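Local coordinates for protein Two-component sensor histidine kinase (Nostoc sp., PDB 6OZB) that binds a bilin chromophore, here phycoerythrobilin, in a phytochrome-type GAF domain and probably senses light to control a histidine kinase, at residues V152-L166 with L181-I195. The protein carries 1 engineered substitution. Numbering follows the deposited sequence.
Sequences VVAPIFCQDELWGLL and LEAMQMIVDQLAVAI. With PEB (phycoerythrobilin), chain F.
Val152 opens the contact by laying CG1 3.4 Å from Met184 SD, with Leu181 CD2 on the same methyl; chi1 of -177°, with CG1 anti to the backbone N, is what carries that methyl to the sulfur, and the Met184 chain bends at its last torsion and brings CE near Val152 too. Val153 turns its back on the helix, its CB 3.4 Å from O1C of the phycoerythrobilin. Ala154 is small enough for Val188 to settle against the strand: Val188 CG1 meets the Ala154 methyl, while Val188 CG2 sits 3.4 Å from Pro155 O. That carbonyl accepts from a water which in turn takes a hydrogen bond from Gln185 NE2, and a second water links Phe157 N to Val188 O, so these two backbone groups of the strand reach the helix through water. Ile156 divides its branches, CG1 going to Val188 CG1 and CG2 to Ile195 CD1 at 3.6 Å. Ala192 CB presses on Phe157 O at 3.2 Å, and this buried oxygen has no hydrogen-bond partner. Cys158 SG then touches Ile195 CG2. Past the type II' turn, the backbone N atoms of Trp163 and Gly164 both donate to Ile156 O, a classic beta bulge. The indole takes Ile195 CD1 in a CH-pi contact 3.7 Å from the centroid of its six-membered ring, only 9° off the normal, while Ile195 CG2 lies over the pyrrole side near NE1. With an alanine in place of Trp163, Ile195 CD1 would probably lose the aromatic face it rests on, and a gap would be likely to open beside Ile36 of helix 32-47. Leu166 closes the row, CB 3.7 Å from Val188 CG1 and CD2 against Met184 CE. Helix 178-201 packs on one face of this antiparallel hairpin and the bilin lies on the other, the sheet-between-helix-and-chromophore layout of phytochrome GAF domains.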
ATOM      1  N   VAL C 152      -0.265   7.648 -15.333  1.00 13.82           N
ATOM      2  CA  VAL C 152      -0.361   8.679 -14.295  1.00 13.01           C
ATOM      3  C   VAL C 152      -1.364   9.707 -14.770  1.00 16.59           C
ATOM      4  O   VAL C 152      -1.247  10.203 -15.902  1.00 16.59           O
ATOM      5  CB  VAL C 152       0.983   9.372 -14.006  1.00 11.95           C
ATOM      6  CG1 VAL C 152       0.835  10.382 -12.853  1.00 20.27           C
ATOM      7  CG2 VAL C 152       2.053   8.373 -13.646  1.00 14.18           C
ATOM      8  N   VAL C 153      -2.353  10.002 -13.926  1.00 13.40           N
ATOM      9  CA  VAL C 153      -3.438  10.927 -14.284  1.00 11.19           C
ATOM     10  C   VAL C 153      -3.622  11.998 -13.222  1.00 16.28           C
ATOM     11  O   VAL C 153      -3.668  11.704 -12.044  1.00 16.12           O
ATOM     12  CB  VAL C 153      -4.747  10.162 -14.464  1.00 19.30           C
ATOM     13  CG1 VAL C 153      -5.917  11.094 -14.702  1.00 18.10           C
ATOM     14  CG2 VAL C 153      -4.609   9.183 -15.640  1.00 21.94           C
ATOM     15  N   ALA C 154      -3.716  13.251 -13.661  1.00 14.39           N
ATOM     16  CA  ALA C 154      -4.100  14.350 -12.785  1.00 15.29           C
ATOM     17  C   ALA C 154      -5.246  15.134 -13.425  1.00 13.83           C
ATOM     18  O   ALA C 154      -5.175  15.458 -14.621  1.00 16.23           O
ATOM     19  CB  ALA C 154      -2.927  15.269 -12.531  1.00 19.53           C
ATOM     20  N   PRO C 155      -6.286  15.440 -12.653  1.00 15.80           N
ATOM     21  CA  PRO C 155      -7.443  16.154 -13.191  1.00 14.91           C
ATOM     22  C   PRO C 155      -7.157  17.616 -13.421  1.00 19.29           C
ATOM     23  O   PRO C 155      -6.363  18.212 -12.699  1.00 20.21           O
ATOM     24  CB  PRO C 155      -8.508  15.976 -12.110  1.00 19.64           C
ATOM     25  CG  PRO C 155      -7.745  15.813 -10.867  1.00 26.10           C
ATOM     26  CD  PRO C 155      -6.492  15.076 -11.236  1.00 21.57           C
ATOM     27  N   ILE C 156      -7.848  18.167 -14.410  1.00 18.20           N
ATOM     28  CA  ILE C 156      -7.825  19.589 -14.728  1.00 16.66           C
ATOM     29  C   ILE C 156      -9.194  20.165 -14.400  1.00 20.54           C
ATOM     30  O   ILE C 156     -10.238  19.662 -14.875  1.00 17.82           O
ATOM     31  CB  ILE C 156      -7.507  19.806 -16.207  1.00 16.99           C
ATOM     32  CG1 ILE C 156      -6.192  19.125 -16.601  1.00 16.30           C
ATOM     33  CG2 ILE C 156      -7.466  21.286 -16.574  1.00 16.60           C
ATOM     34  CD1 ILE C 156      -6.027  18.988 -18.114  1.00 19.27           C
ATOM     35  N   PHE C 157      -9.208  21.243 -13.621  1.00 20.13           N
ATOM     36  CA  PHE C 157     -10.457  21.885 -13.227  1.00 22.13           C
ATOM     37  C   PHE C 157     -10.546  23.264 -13.850  1.00 35.27           C
ATOM     38  O   PHE C 157      -9.535  23.888 -14.155  1.00 38.76           O
ATOM     39  CB  PHE C 157     -10.581  21.980 -11.709  1.00 26.35           C
ATOM     40  CG  PHE C 157     -10.909  20.671 -11.049  1.00 24.47           C
ATOM     41  CD1 PHE C 157      -9.919  19.774 -10.739  1.00 27.92           C
ATOM     42  CD2 PHE C 157     -12.217  20.325 -10.771  1.00 27.46           C
ATOM     43  CE1 PHE C 157     -10.222  18.570 -10.164  1.00 24.85           C
ATOM     44  CE2 PHE C 157     -12.520  19.119 -10.181  1.00 28.97           C
ATOM     45  CZ  PHE C 157     -11.519  18.239  -9.888  1.00 32.12           C
ATOM     46  N   CYS C 158     -11.766  23.728 -14.061  1.00 32.26           N
ATOM     47  CA  CYS C 158     -11.976  25.127 -14.387  1.00 33.88           C
ATOM     48  C   CYS C 158     -12.967  25.613 -13.361  1.00 37.84           C
ATOM     49  O   CYS C 158     -14.126  25.200 -13.360  1.00 33.62           O
ATOM     50  CB  CYS C 158     -12.469  25.314 -15.824  1.00 32.13           C
ATOM     51  SG  CYS C 158     -12.730  27.091 -16.238  1.00 47.40           S
ATOM     52  N   GLN C 159     -12.484  26.468 -12.464  1.00 44.26           N
ATOM     53  CA  GLN C 159     -13.218  26.809 -11.254  1.00 50.57           C
ATOM     54  C   GLN C 159     -13.563  25.508 -10.514  1.00 49.88           C
ATOM     55  O   GLN C 159     -12.647  24.789 -10.103  1.00 47.31           O
ATOM     56  CB  GLN C 159     -14.437  27.655 -11.606  1.00 60.88           C
ATOM     57  CG  GLN C 159     -14.019  28.916 -12.372  1.00 67.43           C
ATOM     58  CD  GLN C 159     -15.142  29.911 -12.578  1.00 70.69           C
ATOM     59  OE1 GLN C 159     -16.200  29.574 -13.102  1.00 67.13           O
ATOM     60  NE2 GLN C 159     -14.910  31.150 -12.172  1.00 79.03           N
ATOM     61  N   ASP C 160     -14.842  25.165 -10.370  1.00 39.83           N
ATOM     62  CA  ASP C 160     -15.192  23.948  -9.630  1.00 52.84           C
ATOM     63  C   ASP C 160     -15.595  22.778 -10.533  1.00 42.72           C
ATOM     64  O   ASP C 160     -15.992  21.723 -10.045  1.00 48.09           O
ATOM     65  CB  ASP C 160     -16.312  24.249  -8.631  1.00 74.86           C
ATOM     66  CG  ASP C 160     -17.564  24.764  -9.300  1.00 88.25           C
ATOM     67  OD1 ASP C 160     -17.441  25.678 -10.139  1.00 90.81           O
ATOM     68  OD2 ASP C 160     -18.669  24.272  -8.978  1.00 93.52           O
ATOM     69  N   GLU C 161     -15.444  22.939 -11.841  1.00 37.62           N
ATOM     70  CA  GLU C 161     -15.898  21.925 -12.783  1.00 40.25           C
ATOM     71  C   GLU C 161     -14.731  21.065 -13.238  1.00 23.44           C
ATOM     72  O   GLU C 161     -13.660  21.576 -13.560  1.00 25.33           O
ATOM     73  CB  GLU C 161     -16.548  22.569 -14.008  1.00 68.56           C
ATOM     74  CG  GLU C 161     -17.777  23.429 -13.705  1.00 95.06           C
ATOM     75  CD  GLU C 161     -18.987  22.622 -13.263  1.00110.07           C
ATOM     76  OE1 GLU C 161     -19.149  21.476 -13.735  1.00115.26           O
ATOM     77  OE2 GLU C 161     -19.785  23.145 -12.452  1.00111.33           O
ATOM     78  N   LEU C 162     -14.937  19.756 -13.238  1.00 24.31           N
ATOM     79  CA  LEU C 162     -13.947  18.842 -13.792  1.00 27.61           C
ATOM     80  C   LEU C 162     -13.926  19.015 -15.301  1.00 28.41           C
ATOM     81  O   LEU C 162     -14.833  18.580 -15.996  1.00 31.76           O
ATOM     82  CB  LEU C 162     -14.265  17.395 -13.418  1.00 24.06           C
ATOM     83  CG  LEU C 162     -13.333  16.332 -13.980  1.00 22.64           C
ATOM     84  CD1 LEU C 162     -11.878  16.562 -13.525  1.00 22.46           C
ATOM     85  CD2 LEU C 162     -13.807  14.947 -13.609  1.00 31.50           C
ATOM     86  N   TRP C 163     -12.834  19.550 -15.806  1.00 21.59           N
ATOM     87  CA  TRP C 163     -12.748  19.950 -17.199  1.00 16.17           C
ATOM     88  C   TRP C 163     -12.071  18.897 -18.056  1.00 19.25           C
ATOM     89  O   TRP C 163     -12.465  18.686 -19.205  1.00 18.77           O
ATOM     90  CB  TRP C 163     -11.973  21.254 -17.288  1.00 17.28           C
ATOM     91  CG  TRP C 163     -11.822  21.862 -18.661  1.00 17.42           C
ATOM     92  CD1 TRP C 163     -12.610  22.833 -19.206  1.00 19.04           C
ATOM     93  CD2 TRP C 163     -10.817  21.573 -19.633  1.00 20.44           C
ATOM     94  NE1 TRP C 163     -12.154  23.163 -20.456  1.00 17.12           N
ATOM     95  CE2 TRP C 163     -11.053  22.408 -20.739  1.00 16.91           C
ATOM     96  CE3 TRP C 163      -9.720  20.703 -19.673  1.00 16.01           C
ATOM     97  CZ2 TRP C 163     -10.259  22.375 -21.873  1.00 18.33           C
ATOM     98  CZ3 TRP C 163      -8.941  20.681 -20.795  1.00 21.44           C
ATOM     99  CH2 TRP C 163      -9.209  21.520 -21.877  1.00 19.28           C
ATOM    100  N   GLY C 164     -11.060  18.239 -17.499  1.00 16.63           N
ATOM    101  CA  GLY C 164     -10.302  17.252 -18.266  1.00 14.14           C
ATOM    102  C   GLY C 164      -9.290  16.526 -17.420  1.00 16.01           C
ATOM    103  O   GLY C 164      -9.360  16.589 -16.191  1.00 15.76           O
ATOM    104  N   LEU C 165      -8.365  15.842 -18.090  1.00 18.76           N
ATOM    105  CA  LEU C 165      -7.292  15.086 -17.431  1.00 16.58           C
ATOM    106  C   LEU C 165      -5.987  15.324 -18.148  1.00 13.78           C
ATOM    107  O   LEU C 165      -5.968  15.380 -19.390  1.00 18.37           O
ATOM    108  CB  LEU C 165      -7.577  13.570 -17.453  1.00 16.99           C
ATOM    109  CG  LEU C 165      -8.936  13.066 -16.953  1.00 16.63           C
ATOM    110  CD1 LEU C 165      -9.140  11.573 -17.192  1.00 19.56           C
ATOM    111  CD2 LEU C 165      -9.081  13.380 -15.467  1.00 19.37           C
ATOM    112  N   LEU C 166      -4.902  15.399 -17.379  1.00 13.58           N
ATOM    113  CA  LEU C 166      -3.553  15.245 -17.916  1.00 14.93           C
ATOM    114  C   LEU C 166      -3.156  13.784 -17.715  1.00 15.37           C
ATOM    115  O   LEU C 166      -3.170  13.281 -16.577  1.00 14.71           O
ATOM    116  CB  LEU C 166      -2.569  16.168 -17.225  1.00 15.66           C
ATOM    117  CG  LEU C 166      -1.103  16.063 -17.605  1.00 18.31           C
ATOM    118  CD1 LEU C 166      -0.937  16.474 -19.061  1.00 18.64           C
ATOM    119  CD2 LEU C 166      -0.271  16.938 -16.688  1.00 17.07           C
ATOM    120  N   LEU C 181       4.482  13.904  -9.196  1.00 19.79           N
ATOM    121  CA  LEU C 181       3.074  14.275  -9.076  1.00 24.79           C
ATOM    122  C   LEU C 181       2.945  15.757  -8.837  1.00 21.13           C
ATOM    123  O   LEU C 181       2.010  16.366  -9.324  1.00 20.82           O
ATOM    124  CB  LEU C 181       2.335  13.564  -7.943  1.00 20.27           C
ATOM    125  CG  LEU C 181       2.026  12.094  -8.054  1.00 24.57           C
ATOM    126  CD1 LEU C 181       1.101  11.752  -6.888  1.00 32.38           C
ATOM    127  CD2 LEU C 181       1.381  11.776  -9.389  1.00 25.77           C
ATOM    128  N   GLU C 182       3.865  16.313  -8.060  1.00 14.99           N
ATOM    129  CA  GLU C 182       3.826  17.732  -7.720  1.00 22.02           C
ATOM    130  C   GLU C 182       3.998  18.534  -9.011  1.00 23.46           C
ATOM    131  O   GLU C 182       3.315  19.528  -9.214  1.00 21.66           O
ATOM    132  CB  GLU C 182       4.902  18.074  -6.683  1.00 37.84           C
ATOM    133  CG  GLU C 182       5.022  19.554  -6.356  1.00 68.17           C
ATOM    134  CD  GLU C 182       6.200  19.856  -5.440  1.00 87.10           C
ATOM    135  OE1 GLU C 182       6.509  19.020  -4.564  1.00 96.25           O
ATOM    136  OE2 GLU C 182       6.822  20.925  -5.611  1.00 87.89           O
ATOM    137  N   ALA C 183       4.895  18.088  -9.889  1.00 18.61           N
ATOM    138  CA  ALA C 183       5.082  18.727 -11.190  1.00 20.65           C
ATOM    139  C   ALA C 183       3.818  18.698 -12.029  1.00 21.92           C
ATOM    140  O   ALA C 183       3.431  19.712 -12.603  1.00 21.21           O
ATOM    141  CB  ALA C 183       6.212  18.063 -11.949  1.00 22.60           C
ATOM    142  N   MET C 184       3.184  17.536 -12.118  1.00 16.91           N
ATOM    143  CA  MET C 184       1.934  17.411 -12.855  1.00 16.43           C
ATOM    144  C   MET C 184       0.870  18.330 -12.270  1.00 18.29           C
ATOM    145  O   MET C 184       0.072  18.924 -13.003  1.00 15.12           O
ATOM    146  CB  MET C 184       1.480  15.943 -12.865  1.00 13.21           C
ATOM    147  CG  MET C 184       2.337  15.134 -13.782  1.00 20.22           C
ATOM    148  SD  MET C 184       1.816  13.440 -13.817  1.00 25.34           S
ATOM    149  CE  MET C 184       0.415  13.524 -14.923  1.00 21.68           C
ATOM    150  N   GLN C 185       0.878  18.480 -10.956  1.00 16.12           N
ATOM    151  CA  GLN C 185      -0.150  19.282 -10.278  1.00 15.54           C
ATOM    152  C   GLN C 185       0.012  20.756 -10.626  1.00 18.39           C
ATOM    153  O   GLN C 185      -0.967  21.466 -10.860  1.00 17.67           O
ATOM    154  CB  GLN C 185      -0.101  19.095  -8.770  1.00 17.48           C
ATOM    155  CG  GLN C 185      -1.274  19.823  -8.029  1.00 19.16           C
ATOM    156  CD  GLN C 185      -2.621  19.267  -8.423  1.00 27.33           C
ATOM    157  OE1 GLN C 185      -2.852  18.071  -8.325  1.00 27.06           O
ATOM    158  NE2 GLN C 185      -3.503  20.125  -8.915  1.00 21.78           N
ATOM    159  N   MET C 186       1.248  21.224 -10.664  1.00 18.50           N
ATOM    160  CA  MET C 186       1.505  22.615 -11.024  1.00 16.82           C
ATOM    161  C   MET C 186       1.124  22.857 -12.488  1.00 15.84           C
ATOM    162  O   MET C 186       0.611  23.911 -12.837  1.00 19.48           O
ATOM    163  CB  MET C 186       2.961  22.990 -10.758  1.00 19.41           C
ATOM    164  CG  MET C 186       3.380  22.870  -9.319  1.00 38.19           C
ATOM    165  SD  MET C 186       4.930  23.729  -9.027  1.00 88.15           S
ATOM    166  CE  MET C 186       5.750  23.605 -10.624  1.00 79.36           C
ATOM    167  N   ILE C 187       1.397  21.885 -13.341  1.00 16.21           N
ATOM    168  CA  ILE C 187       1.032  21.995 -14.745  1.00 17.68           C
ATOM    169  C   ILE C 187      -0.485  22.055 -14.941  1.00 16.77           C
ATOM    170  O   ILE C 187      -0.982  22.895 -15.705  1.00 16.67           O
ATOM    171  CB  ILE C 187       1.610  20.826 -15.569  1.00 13.01           C
ATOM    172  CG1 ILE C 187       3.135  20.996 -15.635  1.00 24.68           C
ATOM    173  CG2 ILE C 187       1.014  20.780 -16.951  1.00 18.47           C
ATOM    174  CD1 ILE C 187       3.902  19.684 -15.947  1.00 25.10           C
ATOM    175  N   VAL C 188      -1.244  21.188 -14.271  1.00 14.48           N
ATOM    176  CA  VAL C 188      -2.696  21.300 -14.422  1.00 14.77           C
ATOM    177  C   VAL C 188      -3.227  22.572 -13.762  1.00 17.25           C
ATOM    178  O   VAL C 188      -4.193  23.140 -14.267  1.00 17.99           O
ATOM    179  CB  VAL C 188      -3.467  20.042 -13.901  1.00 17.52           C
ATOM    180  CG1 VAL C 188      -2.989  18.799 -14.665  1.00 18.94           C
ATOM    181  CG2 VAL C 188      -3.343  19.825 -12.418  1.00 18.01           C
ATOM    182  N   ASP C 189      -2.602  23.062 -12.682  1.00 15.35           N
ATOM    183  CA  ASP C 189      -3.002  24.346 -12.079  1.00 14.59           C
ATOM    184  C   ASP C 189      -2.771  25.502 -13.060  1.00 20.18           C
ATOM    185  O   ASP C 189      -3.592  26.414 -13.170  1.00 15.69           O
ATOM    186  CB  ASP C 189      -2.228  24.627 -10.803  1.00 18.11           C
ATOM    187  CG  ASP C 189      -2.662  23.736  -9.629  1.00 29.10           C
ATOM    188  OD1 ASP C 189      -3.702  23.042  -9.739  1.00 26.73           O
ATOM    189  OD2 ASP C 189      -1.936  23.721  -8.608  1.00 27.36           O
ATOM    190  N   GLN C 190      -1.654  25.454 -13.784  1.00 17.63           N
ATOM    191  CA  GLN C 190      -1.338  26.499 -14.761  1.00 20.66           C
ATOM    192  C   GLN C 190      -2.263  26.416 -15.977  1.00 22.32           C
ATOM    193  O   GLN C 190      -2.666  27.437 -16.521  1.00 18.99           O
ATOM    194  CB  GLN C 190       0.133  26.405 -15.200  1.00 18.59           C
ATOM    195  CG  GLN C 190       0.599  27.577 -16.120  1.00 14.57           C
ATOM    196  CD  GLN C 190       0.538  28.934 -15.419  1.00 14.81           C
ATOM    197  OE1 GLN C 190       1.393  29.277 -14.604  1.00 16.51           O
ATOM    198  NE2 GLN C 190      -0.506  29.699 -15.711  1.00 19.51           N
ATOM    199  N   LEU C 191      -2.614  25.211 -16.410  1.00 19.61           N
ATOM    200  CA  LEU C 191      -3.574  25.078 -17.506  1.00 18.38           C
ATOM    201  C   LEU C 191      -4.949  25.587 -17.104  1.00 19.38           C
ATOM    202  O   LEU C 191      -5.655  26.218 -17.895  1.00 22.05           O
ATOM    203  CB  LEU C 191      -3.680  23.615 -17.967  1.00 20.65           C
ATOM    204  CG  LEU C 191      -2.543  23.039 -18.799  1.00 22.74           C
ATOM    205  CD1 LEU C 191      -2.766  21.537 -18.980  1.00 22.48           C
ATOM    206  CD2 LEU C 191      -2.490  23.750 -20.167  1.00 23.44           C
ATOM    207  N   ALA C 192      -5.320  25.328 -15.860  1.00 17.13           N
ATOM    208  CA  ALA C 192      -6.584  25.787 -15.319  1.00 15.71           C
ATOM    209  C   ALA C 192      -6.672  27.307 -15.415  1.00 19.67           C
ATOM    210  O   ALA C 192      -7.768  27.859 -15.623  1.00 16.82           O
ATOM    211  CB  ALA C 192      -6.735  25.343 -13.908  1.00 24.24           C
ATOM    212  N   VAL C 193      -5.539  27.981 -15.206  1.00 17.12           N
ATOM    213  CA  VAL C 193      -5.509  29.439 -15.359  1.00 16.78           C
ATOM    214  C   VAL C 193      -5.735  29.844 -16.828  1.00 15.28           C
ATOM    215  O   VAL C 193      -6.508  30.760 -17.101  1.00 15.99           O
ATOM    216  CB  VAL C 193      -4.175  30.042 -14.863  1.00 16.65           C
ATOM    217  CG1 VAL C 193      -4.025  31.505 -15.307  1.00 21.19           C
ATOM    218  CG2 VAL C 193      -4.079  29.922 -13.391  1.00 17.76           C
ATOM    219  N   ALA C 194      -5.082  29.165 -17.762  1.00 14.87           N
ATOM    220  CA  ALA C 194      -5.281  29.462 -19.177  1.00 18.41           C
ATOM    221  C   ALA C 194      -6.747  29.245 -19.552  1.00 18.66           C
ATOM    222  O   ALA C 194      -7.348  30.035 -20.270  1.00 16.41           O
ATOM    223  CB  ALA C 194      -4.368  28.597 -20.053  1.00 17.30           C
ATOM    224  N   ILE C 195      -7.317  28.137 -19.094  1.00 15.62           N
ATOM    225  CA  ILE C 195      -8.717  27.863 -19.381  1.00 17.47           C
ATOM    226  C   ILE C 195      -9.656  28.921 -18.795  1.00 18.23           C
ATOM    227  O   ILE C 195     -10.547  29.439 -19.487  1.00 17.22           O
ATOM    228  CB  ILE C 195      -9.094  26.452 -18.873  1.00 19.41           C
ATOM    229  CG1 ILE C 195      -8.268  25.403 -19.607  1.00 17.42           C
ATOM    230  CG2 ILE C 195     -10.571  26.212 -19.068  1.00 19.54           C
ATOM    231  CD1 ILE C 195      -8.139  24.075 -18.808  1.00 19.85           C
TER
HETATM  232  CHC PEB F 900      -9.847   5.998 -18.414  1.00 20.30           C
HETATM  233  NC  PEB F 900     -10.327   4.756 -16.264  1.00 21.58           N
HETATM  234  C1C PEB F 900     -10.164   4.901 -14.921  1.00 20.45           C
HETATM  235  C2C PEB F 900      -9.521   6.084 -14.656  1.00 22.80           C
HETATM  236  C3C PEB F 900      -9.278   6.708 -15.860  1.00 21.96           C
HETATM  237  C4C PEB F 900      -9.794   5.861 -16.866  1.00 16.88           C
HETATM  238  CMC PEB F 900      -8.599   8.063 -15.930  1.00 26.08           C
HETATM  239  CAC PEB F 900      -9.170   6.556 -13.204  1.00 15.89           C
HETATM  240  CBC PEB F 900      -7.981   5.786 -12.655  1.00 21.89           C
HETATM  241  CGC PEB F 900      -6.721   6.369 -13.239  1.00 28.33           C
HETATM  242  O1C PEB F 900      -6.481   7.595 -13.050  1.00 24.48           O
HETATM  243  O2C PEB F 900      -5.910   5.647 -13.894  1.00 21.85           O
HETATM  244  ND  PEB F 900      -7.523   6.622 -18.756  1.00 28.29           N
HETATM  245  C1D PEB F 900      -8.976   7.041 -18.917  1.00 27.37           C
HETATM  246  C2D PEB F 900      -9.129   7.144 -20.360  1.00 25.39           C
HETATM  247  C3D PEB F 900      -7.966   6.810 -21.021  1.00 28.86           C
HETATM  248  C4D PEB F 900      -6.924   6.498 -20.114  1.00 33.05           C
HETATM  249  CMD PEB F 900     -10.486   7.471 -21.041  1.00 28.57           C
HETATM  250  CAD PEB F 900      -7.860   6.690 -22.552  1.00 48.75           C
HETATM  251  CBD PEB F 900      -6.753   7.197 -23.176  1.00 56.99           C
HETATM  252  OD  PEB F 900      -5.765   6.194 -20.357  1.00 29.20           O
HETATM  253  NA  PEB F 900     -13.068   0.762 -17.660  1.00 24.13           N
HETATM  254  C1A PEB F 900     -13.445   0.355 -18.969  1.00 30.03           C
HETATM  255  C2A PEB F 900     -14.613  -0.592 -18.880  1.00 25.55           C
HETATM  256  C3A PEB F 900     -14.965  -0.736 -17.408  1.00 25.94           C
HETATM  257  C4A PEB F 900     -13.939   0.154 -16.677  1.00 25.41           C
HETATM  258  CMA PEB F 900     -15.824  -0.127 -19.749  1.00 28.90           C
HETATM  259  CBA PEB F 900     -15.859  -3.146 -17.471  1.00 26.91           C
HETATM  260  OA  PEB F 900     -12.902   0.748 -19.988  1.00 28.26           O
HETATM  261  CHA PEB F 900     -13.865   0.216 -15.316  1.00 19.65           C
HETATM  262  CAA PEB F 900     -14.920  -2.134 -16.786  1.00 23.54           C
HETATM  263  NB  PEB F 900     -12.131   2.283 -15.088  1.00 17.61           N
HETATM  264  C1B PEB F 900     -12.909   1.147 -14.576  1.00 19.17           C
HETATM  265  C2B PEB F 900     -12.696   0.980 -13.158  1.00 17.53           C
HETATM  266  C3B PEB F 900     -11.774   1.997 -12.754  1.00 17.51           C
HETATM  267  C4B PEB F 900     -11.400   2.845 -13.941  1.00 21.89           C
HETATM  268  CHB PEB F 900     -10.543   3.911 -13.818  1.00 18.16           C
HETATM  269  CMB PEB F 900     -13.337  -0.068 -12.305  1.00 20.81           C
HETATM  270  CAB PEB F 900     -11.242   2.212 -11.352  1.00 17.13           C
HETATM  271  CBB PEB F 900      -9.885   1.553 -11.238  1.00 17.57           C
HETATM  272  CGB PEB F 900      -9.509   1.672  -9.760  1.00 22.39           C
HETATM  273  O1B PEB F 900      -9.316   2.832  -9.286  1.00 27.88           O
HETATM  274  O2B PEB F 900      -9.431   0.645  -9.043  1.00 17.11           O
HETATM  275  O   HOH W   1      -6.279  19.362 -10.165  1.00 23.50           O
HETATM  276  O   HOH W   2      -6.627  22.150 -12.716  1.00 21.08           O
HETATM  277  O   HOH W   3      -9.640  27.968 -12.807  1.00 33.67           O